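Serpin-ZX (Arabidopsis thaliana, PDB 3LE2) inhibits serine and cysteine proteases, including metacaspase-9 and RD21A, restraining programmed cell death by offering its reactive center loop for cleavage and, with metacaspase-9, becoming covalently attached. Local coordinates at residues Ser10-Val15 and Ser39-Leu44; Ile46-Ser51 and Asp57-Phe62; Leu63-Thr68 and Asn72-Glu77; Pro110-Leu115 and Thr310-Ser315; Asp218-Leu223 and Pro260-Asn265. All coordinates share one frame; numbering follows the deposited sequence. Where two conformers were deposited one is given.

How the contacts relate
Contacts 1, 2 and 3 follow one another along the chain and pack side by side, their centres 10 to 12 Å apart. Contacts 1 and 2 share helix 37-49, and contact 3 takes over where helix 54-63 ends and helix 68-83 begins. Contact 4, centred about 14 Å from contact 2, ties helix 110-119 to a loop nearly two hundred residues later. Contact 5 is nested within that long excursion, yet its centre lies about 42 Å from that of contact 4, across the middle of the chain; Ser-10 and Asp-264 link it to contact 1. Together they run from the helical end of the serpin body to its strand-rich end.

Contact 1: residues Ser10-Val15 and Ser39-Leu44; sequences SLQNQV and SINVVL
The side-chain amides of Gln-12 and Asn-41 come together from opposite directions, their planes 66° apart. Asn-41 ND2 comes in over one face of the Gln-12 amide, 3.6 Å from CD, so the nitrogen end of Asn-41 leads and its OD1 lies farther back. Which end of the Gln-12 amide is oxygen and which is nitrogen is doubtful in the model, and the direct amide-to-amide approach is best read as a close polar meeting of two groups. The firmer link runs through a water: Asn-41 ND2 donates to it at 2.8 Å, and the water in turn donates a hydrogen bond to the backbone Gln-12 O at 3.2 Å. One side-chain nitrogen therefore faces both the amide and the solvent bridge. Both side chains leave their helices with CG anti to the carbonyl carbon (chi1 -77° for Gln-12, -71° for Asn-41). Gln-12 then runs on in an extended chain, which lets the amides span backbones whose CA atoms, Gln-12 to Asn-41, are 8.9 Å apart.

Around this polar join the packing is mostly apolar. Phe-65 lies against Gln-12 and Leu-63 against Asn-41, while Phe-62 is wedged between Val-15 of helix 5-25 and Leu-44 of helix 37-49. Farther round helix 37-49, Ser-39 and Val-43 rest on strands 167-176 and 326-335, where Ser-39 touches Asn-171 and His-329; in serpins this is the region called the shutter, beneath the central strands that part for loop insertion.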
# COMPACT_ATOMS: atom_id res chain seq x y z
N SER A 10 -14.93 -0.84 -0.32
CA SER A 10 -14.95 -1.80 -1.41
C SER A 10 -14.74 -1.10 -2.76
O SER A 10 -13.98 -1.58 -3.60
CB SER A 10 -16.25 -2.61 -1.41
OG SER A 10 -16.17 -3.71 -2.30
N LEU A 11 -15.40 0.03 -2.96
CA LEU A 11 -15.15 0.82 -4.17
C LEU A 11 -13.70 1.34 -4.24
O LEU A 11 -13.06 1.23 -5.28
CB LEU A 11 -16.15 1.97 -4.28
CG LEU A 11 -17.61 1.53 -4.40
CD1 LEU A 11 -18.55 2.70 -4.23
CD2 LEU A 11 -17.86 0.83 -5.72
N GLN A 12 -13.20 1.88 -3.13
CA GLN A 12 -11.82 2.39 -3.08
C GLN A 12 -10.80 1.34 -3.48
O GLN A 12 -9.88 1.63 -4.23
CB GLN A 12 -11.46 2.90 -1.69
CG GLN A 12 -12.03 4.24 -1.32
CD GLN A 12 -11.22 4.91 -0.22
OE1 GLN A 12 -11.34 6.12 0.02
NE2 GLN A 12 -10.38 4.12 0.46
N ASN A 13 -10.96 0.13 -2.95
CA ASN A 13 -9.97 -0.91 -3.19
C ASN A 13 -9.90 -1.29 -4.66
O ASN A 13 -8.83 -1.66 -5.15
CB ASN A 13 -10.24 -2.14 -2.32
CG ASN A 13 -10.06 -1.86 -0.83
OD1 ASN A 13 -9.41 -0.89 -0.44
ND2 ASN A 13 -10.64 -2.70 0.00
N GLN A 14 -11.03 -1.21 -5.36
CA GLN A 14 -11.06 -1.49 -6.79
C GLN A 14 -10.29 -0.42 -7.56
O GLN A 14 -9.47 -0.72 -8.43
CB GLN A 14 -12.49 -1.58 -7.33
CG GLN A 14 -12.56 -1.48 -8.85
CD GLN A 14 -13.96 -1.71 -9.43
OE1 GLN A 14 -14.96 -1.59 -8.73
NE2 GLN A 14 -14.02 -2.05 -10.71
N VAL A 15 -10.60 0.83 -7.26
CA VAL A 15 -9.88 1.95 -7.86
C VAL A 15 -8.39 1.83 -7.54
O VAL A 15 -7.53 2.10 -8.39
CB VAL A 15 -10.40 3.28 -7.26
CG1 VAL A 15 -9.51 4.44 -7.64
CG2 VAL A 15 -11.87 3.53 -7.71
N SER A 39 -2.36 5.24 2.28
CA SER A 39 -1.56 6.46 2.44
C SER A 39 -1.80 7.45 1.32
O SER A 39 -1.82 8.67 1.53
CB SER A 39 -0.07 6.13 2.50
OG SER A 39 0.16 5.07 3.41
N ILE A 40 -1.92 6.95 0.10
CA ILE A 40 -2.18 7.84 -1.02
C ILE A 40 -3.51 8.54 -0.78
O ILE A 40 -3.64 9.75 -0.97
CB ILE A 40 -2.28 7.08 -2.35
CG1 ILE A 40 -0.96 6.35 -2.66
CG2 ILE A 40 -2.63 8.05 -3.49
CD1 ILE A 40 0.15 7.29 -2.97
N ASN A 41 -4.51 7.76 -0.37
CA ASN A 41 -5.86 8.28 -0.18
C ASN A 41 -5.95 9.22 1.01
O ASN A 41 -6.79 10.13 1.02
CB ASN A 41 -6.88 7.13 -0.06
CG ASN A 41 -7.11 6.43 -1.40
OD1 ASN A 41 -6.64 6.89 -2.44
ND2 ASN A 41 -7.83 5.32 -1.37
N VAL A 42 -5.07 9.02 1.99
CA VAL A 42 -4.89 9.97 3.10
C VAL A 42 -4.40 11.34 2.60
O VAL A 42 -4.88 12.38 3.05
CB VAL A 42 -3.90 9.44 4.14
CG1 VAL A 42 -3.38 10.60 5.00
CG2 VAL A 42 -4.54 8.36 5.01
N VAL A 43 -3.45 11.34 1.67
CA VAL A 43 -3.01 12.59 1.06
C VAL A 43 -4.13 13.28 0.27
O VAL A 43 -4.35 14.49 0.41
CB VAL A 43 -1.79 12.38 0.13
CG1 VAL A 43 -1.39 13.70 -0.50
CG2 VAL A 43 -0.63 11.81 0.91
N LEU A 44 -4.82 12.51 -0.57
CA LEU A 44 -5.92 13.05 -1.38
C LEU A 44 -7.04 13.62 -0.51
O LEU A 44 -7.64 14.63 -0.86
CB LEU A 44 -6.44 12.00 -2.37
CG LEU A 44 -5.43 11.57 -3.44
CD1 LEU A 44 -5.96 10.39 -4.25
CD2 LEU A 44 -5.07 12.73 -4.37
O HOH W 1 -9.01 4.73 -3.87

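Contact 2: residues Ile46-Ser51 and Asp57-Phe62; sequences IIAAGS and DQILSF
Ile-59 holds its CG1 branch anti to the carbonyl carbon (chi1 -58°) and runs it out extended, which carries CD1 across to helix 37-49 and leaves CG2 to fill the nearer space. The two branches find different partners. CD1 meets Ile-47 CG2 at 3.7 Å and also lies 4.0 Å from Ala-48 CA, while CG2 touches the Ala-48 CB methyl at 3.8 Å. Ile-47 offers its short branch rather than its long one, and the two isoleucines cross at about a right angle. The small alanine allows the backbones to close in, with Ala-48 CA and Ile-59 CA 6.1 Å apart.

Just past the helix, Ser-51 folds back: its OG bonds to Ala-48 O at 2.8 Å, and its backbone N reaches the same oxygen from the same face of the carbonyl plane. Beyond the two segments, Leu-71 of helix 68-83 packs on both Ala-48 and Leu-60, Phe-169 lies on Ile-47, and Pro-302 on Ile-59.

No hydrogen bond crosses between the segments. The buried join thus rests on the fit of methyl groups, with the nearby serine hydroxyl spending its hydrogen within its own turn.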
# COMPACT_ATOMS: atom_id res chain seq x y z
N ILE A 46 -6.50 14.98 2.50
CA ILE A 46 -5.91 16.25 2.92
C ILE A 46 -6.07 17.34 1.85
O ILE A 46 -6.39 18.48 2.15
CB ILE A 46 -4.43 16.06 3.29
CG1 ILE A 46 -4.33 15.20 4.55
CG2 ILE A 46 -3.77 17.40 3.51
CD1 ILE A 46 -2.92 14.78 4.90
N ILE A 47 -5.86 16.97 0.59
CA ILE A 47 -5.99 17.92 -0.50
C ILE A 47 -7.44 18.34 -0.73
O ILE A 47 -7.73 19.51 -0.99
CB ILE A 47 -5.45 17.33 -1.81
CG1 ILE A 47 -3.95 17.05 -1.67
CG2 ILE A 47 -5.74 18.26 -2.98
CD1 ILE A 47 -3.38 16.22 -2.80
N ALA A 48 -8.35 17.38 -0.64
CA ALA A 48 -9.75 17.70 -0.80
C ALA A 48 -10.14 18.75 0.23
O ALA A 48 -10.87 19.70 -0.08
CB ALA A 48 -10.61 16.45 -0.65
N ALA A 49 -9.62 18.59 1.44
CA ALA A 49 -10.00 19.43 2.57
C ALA A 49 -9.56 20.89 2.38
O ALA A 49 -10.14 21.80 2.97
CB ALA A 49 -9.44 18.87 3.86
N GLY A 50 -8.54 21.10 1.57
CA GLY A 50 -8.04 22.44 1.30
C GLY A 50 -8.52 22.98 -0.03
O GLY A 50 -8.00 23.96 -0.54
N SER A 51 -9.53 22.34 -0.60
CA SER A 51 -10.02 22.72 -1.91
C SER A 51 -11.53 22.96 -1.92
O SER A 51 -12.21 22.82 -0.90
CB SER A 51 -9.69 21.63 -2.93
OG SER A 51 -10.51 20.50 -2.73
N ASP A 57 -14.95 18.26 -5.65
CA ASP A 57 -15.86 17.25 -6.18
C ASP A 57 -15.15 16.14 -6.91
O ASP A 57 -15.52 14.97 -6.79
CB ASP A 57 -16.89 17.89 -7.11
CG ASP A 57 -17.88 18.75 -6.37
OD1 ASP A 57 -18.11 18.47 -5.17
OD2 ASP A 57 -18.42 19.69 -6.98
N GLN A 58 -14.13 16.49 -7.68
CA GLN A 58 -13.42 15.49 -8.46
C GLN A 58 -12.68 14.52 -7.55
O GLN A 58 -12.58 13.33 -7.84
CB GLN A 58 -12.46 16.14 -9.45
CG GLN A 58 -12.04 15.23 -10.57
CD GLN A 58 -10.97 15.86 -11.43
OE1 GLN A 58 -11.20 16.15 -12.61
NE2 GLN A 58 -9.79 16.08 -10.84
N ILE A 59 -12.18 15.03 -6.43
CA ILE A 59 -11.46 14.19 -5.49
C ILE A 59 -12.47 13.37 -4.68
O ILE A 59 -12.30 12.17 -4.47
CB ILE A 59 -10.56 15.03 -4.56
CG1 ILE A 59 -9.57 15.85 -5.40
CG2 ILE A 59 -9.80 14.16 -3.57
CD1 ILE A 59 -8.84 16.91 -4.59
N LEU A 60 -13.54 14.04 -4.25
CA LEU A 60 -14.60 13.36 -3.50
C LEU A 60 -15.10 12.12 -4.24
O LEU A 60 -15.31 11.07 -3.63
CB LEU A 60 -15.78 14.31 -3.23
CG LEU A 60 -15.60 15.31 -2.10
CD1 LEU A 60 -16.83 16.18 -1.95
CD2 LEU A 60 -15.30 14.57 -0.81
N SER A 61 -15.29 12.25 -5.55
CA SER A 61 -15.80 11.14 -6.35
C SER A 61 -14.72 10.08 -6.55
O SER A 61 -15.03 8.89 -6.67
CB SER A 61 -16.33 11.63 -7.70
OG SER A 61 -17.42 12.52 -7.50
N PHE A 62 -13.46 10.50 -6.58
CA PHE A 62 -12.37 9.56 -6.74
C PHE A 62 -12.24 8.67 -5.51
O PHE A 62 -11.88 7.50 -5.59
CB PHE A 62 -11.05 10.30 -7.00
CG PHE A 62 -9.88 9.38 -7.21
CD1 PHE A 62 -9.55 8.94 -8.48
CD2 PHE A 62 -9.09 8.97 -6.14
CE1 PHE A 62 -8.45 8.09 -8.69
CE2 PHE A 62 -8.00 8.14 -6.33
CZ PHE A 62 -7.68 7.69 -7.61

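Contact 3: residues Leu63-Thr68 and Asn72-Glu77; sequences LKFSST and NSFSSE
Thr-68 O accepts from Asn-72 N at 2.8 Å, a nearly straight bond (167°) that makes an opening turn of helix 68-83 and brings the two segments together there. The Asn-72 side chain folds back beside this carbonyl without bonding to it; its OD1 is taken instead by Tyr-120 OH.

At the other end of the contact two phenylalanines meet. Phe-74 CG is anti to the backbone N (chi1 171°), which swings its ring back toward the incoming loop. The Phe-65 side chain runs roughly at right angles to that of Phe-74 and puts its leading atom, CZ, over one face of the Phe-74 ring, near the rim, 3.5 Å from Phe-74 CG. The ring planes are 37° apart and the centroids 4.8 Å, an oblique pair that is neither a parallel stack nor a T-shape. Gln-12 and Leu-71 also pack against Phe-65.

Lys-64, with positive phi, marks where helix 54-63 ends. Ser-67 then serves as N-cap, its OG bonded to Gln-70 N, while Gln-70 OE1 answers with a bond to Ser-66 N, one residue short of the classic capping box. The whole is a tight helix-loop-helix connection in the helical part of the serpin fold, closed by an N-cap and an aromatic pair.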
# COMPACT_ATOMS: atom_id res chain seq x y z
N LEU A 63 -12.57 9.25 -4.36
CA LEU A 63 -12.32 8.61 -3.08
C LEU A 63 -13.55 7.90 -2.53
O LEU A 63 -13.46 7.23 -1.50
CB LEU A 63 -11.80 9.64 -2.08
CG LEU A 63 -10.37 10.13 -2.32
CD1 LEU A 63 -10.02 11.26 -1.35
CD2 LEU A 63 -9.39 8.95 -2.22
N LYS A 64 -14.69 8.09 -3.20
CA LYS A 64 -15.95 7.37 -2.92
C LYS A 64 -16.62 7.78 -1.62
O LYS A 64 -17.20 6.95 -0.92
CB LYS A 64 -15.74 5.85 -2.93
CG LYS A 64 -14.94 5.31 -4.13
CD LYS A 64 -15.58 5.69 -5.46
CE LYS A 64 -14.70 5.23 -6.62
NZ LYS A 64 -15.16 5.69 -7.96
N PHE A 65 -16.53 9.06 -1.29
CA PHE A 65 -17.20 9.61 -0.12
C PHE A 65 -17.84 10.90 -0.57
O PHE A 65 -17.35 11.55 -1.49
CB PHE A 65 -16.20 9.89 1.01
CG PHE A 65 -15.74 8.65 1.74
CD1 PHE A 65 -16.41 8.21 2.88
CD2 PHE A 65 -14.65 7.93 1.30
CE1 PHE A 65 -15.99 7.07 3.57
CE2 PHE A 65 -14.22 6.80 1.99
CZ PHE A 65 -14.90 6.37 3.12
N SER A 66 -18.94 11.27 0.09
CA SER A 66 -19.75 12.39 -0.36
C SER A 66 -19.26 13.77 0.09
O SER A 66 -19.48 14.76 -0.61
CB SER A 66 -21.21 12.20 0.05
OG SER A 66 -21.85 11.27 -0.80
N SER A 67 -18.61 13.84 1.25
CA SER A 67 -18.14 15.13 1.77
C SER A 67 -16.75 15.07 2.38
O SER A 67 -16.25 13.99 2.74
CB SER A 67 -19.12 15.69 2.81
OG SER A 67 -19.02 14.99 4.04
N THR A 68 -16.13 16.24 2.50
CA THR A 68 -14.84 16.36 3.18
C THR A 68 -14.94 15.90 4.63
O THR A 68 -13.98 15.38 5.19
CB THR A 68 -14.33 17.81 3.14
OG1 THR A 68 -15.42 18.70 3.35
CG2 THR A 68 -13.69 18.11 1.80
N ASN A 72 -12.61 13.15 6.30
CA ASN A 72 -11.88 13.49 7.52
C ASN A 72 -12.05 12.43 8.61
O ASN A 72 -11.07 11.99 9.22
CB ASN A 72 -12.30 14.87 8.05
CG ASN A 72 -11.84 16.02 7.16
OD1 ASN A 72 -10.95 15.86 6.32
ND2 ASN A 72 -12.45 17.19 7.34
N SER A 73 -13.30 12.01 8.82
CA SER A 73 -13.65 11.04 9.84
C SER A 73 -13.17 9.64 9.51
O SER A 73 -12.69 8.92 10.39
CB SER A 73 -15.18 10.98 10.01
OG SER A 73 -15.72 12.26 10.25
N PHE A 74 -13.36 9.23 8.26
CA PHE A 74 -12.92 7.91 7.83
C PHE A 74 -11.43 7.80 8.11
O PHE A 74 -10.93 6.77 8.56
CB PHE A 74 -13.24 7.70 6.35
CG PHE A 74 -12.65 6.44 5.76
CD1 PHE A 74 -13.12 5.20 6.13
CD2 PHE A 74 -11.64 6.52 4.82
CE1 PHE A 74 -12.59 4.05 5.58
CE2 PHE A 74 -11.10 5.37 4.27
CZ PHE A 74 -11.57 4.13 4.65
N SER A 75 -10.71 8.89 7.87
CA SER A 75 -9.29 8.90 8.13
C SER A 75 -8.98 8.73 9.62
O SER A 75 -8.28 7.80 10.02
CB SER A 75 -8.67 10.19 7.61
OG SER A 75 -7.26 10.05 7.51
N SER A 76 -9.52 9.62 10.46
CA SER A 76 -9.17 9.62 11.88
C SER A 76 -9.76 8.46 12.67
O SER A 76 -9.16 7.99 13.64
CB SER A 76 -9.55 10.95 12.53
OG SER A 76 -10.92 11.22 12.34
N GLU A 77 -10.94 8.01 12.27
CA GLU A 77 -11.63 6.96 13.01
C GLU A 77 -11.17 5.58 12.55
O GLU A 77 -10.96 4.68 13.37
CB GLU A 77 -13.15 7.07 12.86
CG GLU A 77 -13.73 8.44 13.18
CD GLU A 77 -13.16 9.02 14.46
OE1 GLU A 77 -13.36 8.41 15.53
OE2 GLU A 77 -12.52 10.09 14.40

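Contact 4: residues Pro110-Leu115 and Thr310-Ser315; sequences PSFKQL and TEMVES
Met-312 sets its CG methylene over one face of the Phe-112 ring, 3.6 Å from the centroid and 18° off the normal. This is a CH-pi contact displaced toward CZ, which CG approaches to 3.5 Å. Beyond it the thioether makes a Met-aromatic contact, with SD 4.8 Å from the centroid and set obliquely. The bend at chi3 (-78°) then turns the terminal methyl back, so that CE comes within 4.0 Å of Phe-112 CZ. Phe-112 has CG anti to its own nitrogen (chi1 -178°), which carries the ring off helix 110-119 toward the loop. The Met-312 carbonyl lies near the base of the ring and the Glu-311 carbonyl approaches it obliquely.

A second, more exposed meeting lies two residues away on each segment, at the start of the helix. The extended Glu-314 chain crosses the Pro-110 ring at about a right angle and sets OE2 3.3 Å from Pro-110 CD. The other carboxylate oxygen, OE1, is held by Ser-107 OG, just ahead of the helix, which should restrict how the group can turn. Lys-113 NZ stays 6.2 Å from Glu-314 OE1, so any attraction between these charges is at most long-range.

Backbone bonding between Met-312 and Lys-109 fastens the loop to the residue leading into helix 110-119. Phe-108 flanks Met-312, and on the helix's inner side Phe-112 rests on Ile-46 and Leu-115 on Ala-49. The loop, lying just ahead of helix 316-319, thus closes over the beginning of helix 110-119 while helix 37-49 packs against that helix from within the fold.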
# COMPACT_ATOMS: atom_id res chain seq x y z
N PRO A 110 -4.28 28.96 9.16
CA PRO A 110 -4.10 28.36 10.49
C PRO A 110 -5.07 27.20 10.70
O PRO A 110 -4.68 26.17 11.25
CB PRO A 110 -4.44 29.51 11.43
CG PRO A 110 -4.02 30.72 10.68
CD PRO A 110 -4.32 30.43 9.23
N SER A 111 -6.31 27.39 10.26
CA SER A 111 -7.35 26.38 10.41
C SER A 111 -7.00 25.08 9.70
O SER A 111 -7.13 23.99 10.27
CB SER A 111 -8.68 26.93 9.90
OG SER A 111 -8.52 27.60 8.66
N PHE A 112 -6.55 25.20 8.45
CA PHE A 112 -6.06 24.06 7.68
C PHE A 112 -4.94 23.32 8.44
O PHE A 112 -4.91 22.09 8.47
CB PHE A 112 -5.57 24.53 6.31
CG PHE A 112 -5.09 23.42 5.41
CD1 PHE A 112 -5.99 22.63 4.72
CD2 PHE A 112 -3.74 23.18 5.26
CE1 PHE A 112 -5.55 21.61 3.90
CE2 PHE A 112 -3.29 22.16 4.45
CZ PHE A 112 -4.20 21.37 3.76
N LYS A 113 -4.05 24.09 9.08
CA LYS A 113 -2.93 23.52 9.84
C LYS A 113 -3.38 22.68 11.02
O LYS A 113 -2.69 21.73 11.41
CB LYS A 113 -2.02 24.64 10.36
CG LYS A 113 -1.18 25.34 9.32
CD LYS A 113 -0.18 26.30 9.97
CE LYS A 113 0.51 27.17 8.93
NZ LYS A 113 1.30 28.29 9.53
N GLN A 114 -4.52 23.04 11.60
CA GLN A 114 -5.05 22.33 12.75
C GLN A 114 -5.74 21.05 12.30
O GLN A 114 -5.55 19.98 12.89
CB GLN A 114 -6.03 23.22 13.52
CG GLN A 114 -6.43 22.67 14.88
CD GLN A 114 -5.24 22.55 15.82
OE1 GLN A 114 -4.59 23.54 16.16
NE2 GLN A 114 -4.95 21.33 16.26
N LEU A 115 -6.54 21.16 11.26
CA LEU A 115 -7.18 20.00 10.66
C LEU A 115 -6.13 18.92 10.36
O LEU A 115 -6.30 17.75 10.71
CB LEU A 115 -7.93 20.41 9.40
CG LEU A 115 -8.49 19.31 8.51
CD1 LEU A 115 -9.39 18.38 9.31
CD2 LEU A 115 -9.23 19.93 7.32
N THR A 310 -8.05 26.82 -3.04
CA THR A 310 -8.40 28.12 -2.48
C THR A 310 -8.70 28.04 -0.98
O THR A 310 -8.81 29.06 -0.31
CB THR A 310 -9.60 28.72 -3.23
OG1 THR A 310 -10.66 27.76 -3.30
CG2 THR A 310 -9.19 29.10 -4.65
N GLU A 311 -8.82 26.82 -0.47
CA GLU A 311 -9.08 26.63 0.96
C GLU A 311 -7.83 26.21 1.73
O GLU A 311 -7.91 25.79 2.89
CB GLU A 311 -10.19 25.60 1.17
CG GLU A 311 -11.53 26.00 0.56
CD GLU A 311 -11.92 27.43 0.91
OE1 GLU A 311 -12.03 27.75 2.12
OE2 GLU A 311 -12.10 28.23 -0.03
N MET A 312 -6.67 26.31 1.12
CA MET A 312 -5.47 25.78 1.75
C MET A 312 -4.55 26.89 2.29
O MET A 312 -4.00 26.78 3.39
CB MET A 312 -4.75 24.88 0.76
CG MET A 312 -3.79 23.91 1.39
SD MET A 312 -3.02 22.89 0.11
CE MET A 312 -4.34 21.72 -0.27
N VAL A 313 -4.41 27.96 1.52
CA VAL A 313 -3.55 29.08 1.90
C VAL A 313 -4.34 30.30 2.35
O VAL A 313 -5.56 30.22 2.56
CB VAL A 313 -2.63 29.50 0.74
CG1 VAL A 313 -1.59 28.43 0.50
CG2 VAL A 313 -3.46 29.75 -0.50
N GLU A 314 -3.66 31.43 2.51
CA GLU A 314 -4.30 32.62 3.05
C GLU A 314 -4.59 33.70 1.99
O GLU A 314 -5.63 34.36 2.04
CB GLU A 314 -3.49 33.19 4.21
CG GLU A 314 -3.41 32.25 5.40
CD GLU A 314 -2.55 32.78 6.53
OE1 GLU A 314 -1.31 32.89 6.34
OE2 GLU A 314 -3.11 33.07 7.61
N SER A 315 -3.68 33.85 1.04
CA SER A 315 -3.83 34.85 -0.02
C SER A 315 -4.68 34.32 -1.18
O SER A 315 -4.25 33.44 -1.91
CB SER A 315 -2.45 35.29 -0.52
OG SER A 315 -2.47 36.62 -1.00

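Contact 5: residues Asp218-Leu223 and Pro260-Asn265; sequences DGFKVL and PGFLDN. With SO4 (sulfate ion), chain B.
Phe-220 and Phe-262 reach toward each other from opposite directions, Phe-220 CZ coming to the edge of the Phe-262 ring, near its plane, 3.8 Å from Phe-262 CE1. With the planes 40° apart and the centroids 5.9 Å, the pair is oblique. Phe-220 takes the torsion that places CG between the backbone N and the carbonyl carbon (chi1 61°), bringing the ring over toward the 260-265 loop. His-266 completes the cluster: it stacks on Phe-262 and also meets Phe-220, while Leu-252 and Tyr-241 close in from helix 249-258 and strand 236-243.

The outer ends are looser. Asp-218, at the exposed hairpin between strands 212-217 and 220-226, donates its backbone N to sulfate O2 at 2.9 Å (162°); the ion probably came from the crystallisation liquor. Gly-219 follows with a positive phi that suits the turn. On the other segment, Asn-265 ND2 gives Gly-261 O a straight bond of 3.0 Å, approaching from above the carbonyl plane and tying the end of the 260-265 loop back to its start.

Between the segments, then, the attraction is purely aromatic and apolar. No hydrogen bond joins them; their polar groups bond within their own segment, to other parts of the chain or to the sulfate.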
# COMPACT_ATOMS: atom_id res chain seq x y z
N ASP A 218 -10.44 -19.66 -11.86
CA ASP A 218 -10.23 -19.84 -13.28
C ASP A 218 -9.04 -18.98 -13.73
O ASP A 218 -9.16 -17.77 -13.92
CB ASP A 218 -11.51 -19.48 -14.03
CG ASP A 218 -11.42 -19.74 -15.53
OD1 ASP A 218 -10.39 -20.31 -15.97
OD2 ASP A 218 -12.38 -19.39 -16.26
N GLY A 219 -7.87 -19.61 -13.88
CA GLY A 219 -6.70 -18.93 -14.39
C GLY A 219 -5.66 -18.48 -13.37
O GLY A 219 -4.60 -17.97 -13.74
N PHE A 220 -5.96 -18.65 -12.08
CA PHE A 220 -5.06 -18.20 -11.03
C PHE A 220 -5.36 -18.84 -9.69
O PHE A 220 -6.35 -19.52 -9.53
CB PHE A 220 -5.12 -16.68 -10.88
CG PHE A 220 -6.49 -16.16 -10.50
CD1 PHE A 220 -7.47 -15.98 -11.47
CD2 PHE A 220 -6.78 -15.83 -9.18
CE1 PHE A 220 -8.73 -15.49 -11.12
CE2 PHE A 220 -8.05 -15.35 -8.82
CZ PHE A 220 -9.01 -15.17 -9.80
N LYS A 221 -4.47 -18.60 -8.74
CA LYS A 221 -4.67 -19.05 -7.38
C LYS A 221 -4.40 -17.93 -6.39
O LYS A 221 -3.71 -16.96 -6.72
CB LYS A 221 -3.79 -20.25 -7.08
CG LYS A 221 -4.14 -21.48 -7.89
CD LYS A 221 -3.03 -22.50 -7.76
CE LYS A 221 -3.13 -23.54 -8.85
NZ LYS A 221 -2.09 -24.58 -8.65
N VAL A 222 -4.97 -18.05 -5.20
CA VAL A 222 -4.70 -17.09 -4.14
C VAL A 222 -4.24 -17.76 -2.86
O VAL A 222 -4.82 -18.77 -2.43
CB VAL A 222 -5.91 -16.21 -3.85
CG1 VAL A 222 -5.56 -15.18 -2.77
CG2 VAL A 222 -6.38 -15.53 -5.13
N LEU A 223 -3.18 -17.22 -2.27
CA LEU A 223 -2.67 -17.69 -0.99
C LEU A 223 -2.78 -16.57 0.03
O LEU A 223 -2.44 -15.43 -0.26
CB LEU A 223 -1.22 -18.14 -1.10
CG LEU A 223 -0.44 -18.21 0.22
CD1 LEU A 223 -0.87 -19.39 1.06
CD2 LEU A 223 1.05 -18.27 -0.06
N PRO A 260 -15.74 -5.53 -10.20
CA PRO A 260 -16.11 -4.91 -8.92
C PRO A 260 -16.06 -5.91 -7.76
O PRO A 260 -16.41 -7.08 -7.93
CB PRO A 260 -17.55 -4.45 -9.16
CG PRO A 260 -17.61 -4.20 -10.63
CD PRO A 260 -16.74 -5.27 -11.24
N GLY A 261 -15.60 -5.45 -6.59
CA GLY A 261 -15.48 -6.32 -5.42
C GLY A 261 -14.52 -7.49 -5.56
O GLY A 261 -14.55 -8.41 -4.74
N PHE A 262 -13.65 -7.48 -6.56
CA PHE A 262 -12.75 -8.62 -6.76
C PHE A 262 -12.01 -9.06 -5.48
O PHE A 262 -11.96 -10.25 -5.17
CB PHE A 262 -11.70 -8.37 -7.84
CG PHE A 262 -10.73 -9.50 -7.98
CD1 PHE A 262 -10.93 -10.48 -8.94
CD2 PHE A 262 -9.64 -9.61 -7.13
CE1 PHE A 262 -10.05 -11.54 -9.05
CE2 PHE A 262 -8.76 -10.67 -7.23
CZ PHE A 262 -8.97 -11.64 -8.20
N LEU A 263 -11.42 -8.10 -4.77
CA LEU A 263 -10.68 -8.43 -3.55
C LEU A 263 -11.57 -9.07 -2.47
O LEU A 263 -11.16 -10.03 -1.84
CB LEU A 263 -9.95 -7.21 -2.99
CG LEU A 263 -8.75 -6.70 -3.79
CD1 LEU A 263 -8.14 -5.45 -3.15
CD2 LEU A 263 -7.70 -7.78 -3.92
N ASP A 264 -12.76 -8.53 -2.26
CA ASP A 264 -13.67 -9.06 -1.26
C ASP A 264 -14.01 -10.52 -1.55
O ASP A 264 -14.41 -11.27 -0.66
CB ASP A 264 -14.99 -8.26 -1.24
CG ASP A 264 -14.78 -6.75 -1.37
OD1 ASP A 264 -15.23 -5.99 -0.49
OD2 ASP A 264 -14.16 -6.32 -2.37
N ASN A 265 -13.86 -10.92 -2.81
CA ASN A 265 -14.38 -12.23 -3.23
C ASN A 265 -13.33 -13.31 -3.44
O ASN A 265 -13.65 -14.43 -3.83
CB ASN A 265 -15.24 -12.07 -4.49
CG ASN A 265 -16.65 -11.58 -4.18
OD1 ASN A 265 -17.57 -12.38 -4.01
ND2 ASN A 265 -16.84 -10.26 -4.11
S SO4 B . -13.83 -18.72 -11.08
O1 SO4 B . -14.78 -17.84 -10.38
O2 SO4 B . -12.67 -17.92 -11.50
O3 SO4 B . -13.37 -19.81 -10.21
O4 SO4 B . -14.55 -19.30 -12.22